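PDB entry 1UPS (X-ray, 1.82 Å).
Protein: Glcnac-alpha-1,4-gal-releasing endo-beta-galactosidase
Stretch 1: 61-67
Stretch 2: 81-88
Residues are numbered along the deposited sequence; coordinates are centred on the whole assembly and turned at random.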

# COMPACT_ATOMS: atom_id res chain seq x y z
N GLU A 61 -13.13 -28.80 -3.85
CA GLU A 61 -12.30 -29.13 -5.00
C GLU A 61 -12.45 -28.13 -6.15
O GLU A 61 -11.50 -27.95 -6.93
CB GLU A 61 -12.55 -30.56 -5.51
CG GLU A 61 -11.85 -31.68 -4.73
CD GLU A 61 -10.51 -31.30 -4.09
OE1 GLU A 61 -9.52 -31.06 -4.81
OE2 GLU A 61 -10.45 -31.28 -2.84
N SER A 62 -13.61 -27.47 -6.25
CA SER A 62 -13.83 -26.41 -7.25
C SER A 62 -12.83 -25.25 -7.09
O SER A 62 -12.52 -24.56 -8.06
CB SER A 62 -15.29 -25.88 -7.23
OG SER A 62 -15.72 -25.29 -5.98
N ALA A 63 -12.34 -25.08 -5.87
CA ALA A 63 -11.52 -23.92 -5.50
C ALA A 63 -10.03 -24.17 -5.71
O ALA A 63 -9.20 -23.32 -5.41
CB ALA A 63 -11.82 -23.51 -4.05
N LYS A 64 -9.68 -25.34 -6.24
CA LYS A 64 -8.26 -25.67 -6.50
C LYS A 64 -7.64 -24.81 -7.62
O LYS A 64 -8.26 -24.58 -8.65
CB LYS A 64 -8.08 -27.16 -6.82
CG LYS A 64 -6.60 -27.61 -6.74
CD LYS A 64 -6.42 -29.10 -6.53
CE LYS A 64 -4.93 -29.46 -6.34
NZ LYS A 64 -4.53 -29.63 -4.89
N ALA A 65 -6.39 -24.39 -7.40
CA ALA A 65 -5.65 -23.56 -8.34
C ALA A 65 -5.03 -24.38 -9.45
O ALA A 65 -4.71 -25.56 -9.25
CB ALA A 65 -4.55 -22.80 -7.62
N ASN A 66 -4.88 -23.76 -10.62
CA ASN A 66 -3.97 -24.27 -11.63
C ASN A 66 -2.73 -23.42 -11.67
O ASN A 66 -2.81 -22.21 -11.53
CB ASN A 66 -4.64 -24.35 -13.00
CG ASN A 66 -5.74 -25.39 -13.02
OD1 ASN A 66 -5.51 -26.57 -12.70
ND2 ASN A 66 -6.95 -24.96 -13.36
N TYR A 67 -1.58 -24.07 -11.81
CA TYR A 67 -0.30 -23.35 -11.80
C TYR A 67 0.81 -24.29 -12.30
O TYR A 67 0.62 -25.52 -12.37
CB TYR A 67 0.05 -22.82 -10.39
CG TYR A 67 0.16 -23.92 -9.34
CD1 TYR A 67 -0.99 -24.39 -8.67
CD2 TYR A 67 1.39 -24.51 -9.03
CE1 TYR A 67 -0.91 -25.41 -7.73
CE2 TYR A 67 1.48 -25.56 -8.07
CZ TYR A 67 0.32 -25.99 -7.43
OH TYR A 67 0.37 -27.01 -6.50
N ASP A 81 -11.13 -23.44 -20.19
CA ASP A 81 -12.17 -24.36 -19.72
C ASP A 81 -12.23 -24.52 -18.19
O ASP A 81 -12.92 -25.41 -17.67
CB ASP A 81 -12.08 -25.72 -20.44
CG ASP A 81 -10.72 -26.41 -20.25
OD1 ASP A 81 -9.77 -25.82 -19.67
OD2 ASP A 81 -10.51 -27.57 -20.68
N GLN A 82 -11.51 -23.66 -17.47
CA GLN A 82 -11.52 -23.71 -16.01
C GLN A 82 -12.93 -23.38 -15.47
O GLN A 82 -13.62 -22.52 -16.03
CB GLN A 82 -10.47 -22.74 -15.43
CG GLN A 82 -10.30 -22.81 -13.93
CD GLN A 82 -8.99 -22.21 -13.48
OE1 GLN A 82 -7.97 -22.36 -14.17
NE2 GLN A 82 -9.00 -21.54 -12.33
N LYS A 83 -13.36 -24.08 -14.42
CA LYS A 83 -14.70 -23.82 -13.85
C LYS A 83 -14.65 -22.74 -12.78
O LYS A 83 -13.58 -22.50 -12.21
CB LYS A 83 -15.29 -25.10 -13.26
CG LYS A 83 -15.45 -26.20 -14.30
CD LYS A 83 -16.35 -27.31 -13.73
CE LYS A 83 -17.06 -28.08 -14.82
NZ LYS A 83 -16.10 -28.87 -15.65
N PRO A 84 -15.78 -22.09 -12.47
CA PRO A 84 -15.80 -21.11 -11.38
C PRO A 84 -15.29 -21.70 -10.06
O PRO A 84 -15.55 -22.90 -9.81
CB PRO A 84 -17.28 -20.71 -11.25
CG PRO A 84 -17.88 -21.02 -12.62
CD PRO A 84 -17.08 -22.20 -13.16
N TRP A 85 -14.61 -20.90 -9.23
CA TRP A 85 -13.98 -21.43 -8.02
C TRP A 85 -15.00 -21.80 -6.94
O TRP A 85 -14.78 -22.73 -6.17
CB TRP A 85 -12.88 -20.49 -7.49
CG TRP A 85 -13.42 -19.28 -6.81
CD1 TRP A 85 -13.82 -18.11 -7.40
CD2 TRP A 85 -13.63 -19.12 -5.41
NE1 TRP A 85 -14.27 -17.23 -6.44
CE2 TRP A 85 -14.16 -17.82 -5.21
CE3 TRP A 85 -13.39 -19.93 -4.28
CZ2 TRP A 85 -14.48 -17.32 -3.94
CZ3 TRP A 85 -13.70 -19.43 -3.01
CH2 TRP A 85 -14.25 -18.14 -2.86
N CYS A 86 -16.14 -21.10 -6.90
CA CYS A 86 -17.12 -21.30 -5.82
C CYS A 86 -18.48 -20.73 -6.27
O CYS A 86 -18.87 -19.67 -5.77
CB CYS A 86 -16.61 -20.50 -4.59
SG CYS A 86 -16.98 -21.00 -2.87
N PRO A 87 -19.16 -21.39 -7.21
CA PRO A 87 -20.33 -20.80 -7.90
C PRO A 87 -21.47 -20.38 -6.95
O PRO A 87 -22.21 -19.44 -7.25
CB PRO A 87 -20.82 -21.91 -8.83
CG PRO A 87 -19.74 -22.95 -8.88
CD PRO A 87 -18.87 -22.75 -7.70
N GLU A 88 -21.60 -21.07 -5.82
CA GLU A 88 -22.72 -20.77 -4.92
C GLU A 88 -22.56 -19.45 -4.13
O GLU A 88 -23.57 -18.89 -3.68
CB GLU A 88 -23.03 -21.97 -4.00
CG GLU A 88 -21.96 -22.22 -2.96
O HOH W 1 -12.76 -24.89 -10.65

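The most unusual feature of this contact is the crowd of oxygens at its centre. The carbonyl oxygen of Ser-62 lies 3.5 Å from the carbonyl oxygen of Trp-85, and since both are acceptors, nothing bonds them directly. Water 1 donates a hydrogen bond to Ser-62 O at 2.6 Å and another to Lys-83 O at 3.0 Å, so that one molecule ties the two backbones together. The CA of Trp-85 also approaches Ser-62 O at 3.5 Å, with an angle of 158° at the hydrogen, a favourable line for a CA-H...O contact. Ser-62 O thus receives both the water and a polarised C-H.

The side chain of Ser-62 serves the same neighbourhood. Its CA-to-CB bond points toward the second stretch, and with chi1 at 61° (p) the hydroxyl OG comes to 2.7 Å from Trp-85 O. This is a hydrogen-bonding distance, although the single hydroxyl proton has another acceptor within reach, so its use here is not settled. Serine suits the site because its polar group sits one carbon from the backbone, short enough to meet a main-chain carbonyl where the chains run close. The amide of Ala-63 is also near that carbonyl, with N 3.4 Å from Trp-85 O, but the angle is too poor for a hydrogen bond.

Ala-63 and Trp-85 mark the close approach of the backbones, their CA atoms 4.3 Å apart. Both residues are buried, and both CA-to-CB bonds point sideways relative to the other stretch. They meet where Ala-63 CB lies 3.9 Å from Trp-85 CE3, at the edge of the indole and near its plane. A methyl group fits this position well: it gives the edge of the ring a small apolar neighbour.

Farther along, the backbones separate, and the CA atoms of Asn-66 and Gln-82 are 8.7 Å apart. Here side chains span the gap. Both CA-to-CB bonds point toward the other stretch, and Asn-66 ND2 donates to Gln-82 OE1 over 2.9 Å, with an angle of 161° at the hydrogen. Amides suit such a bridge because each carries a donor and an acceptor without charge. Gln-82, extended through chi1 and chi2 (both t), supplies the longer arm, while its NE2 is hydrogen-bonded elsewhere in the structure.

The contact is small, burying 268 Å² over both sides, and joins close backbone packing at one end to an amide bridge at the other.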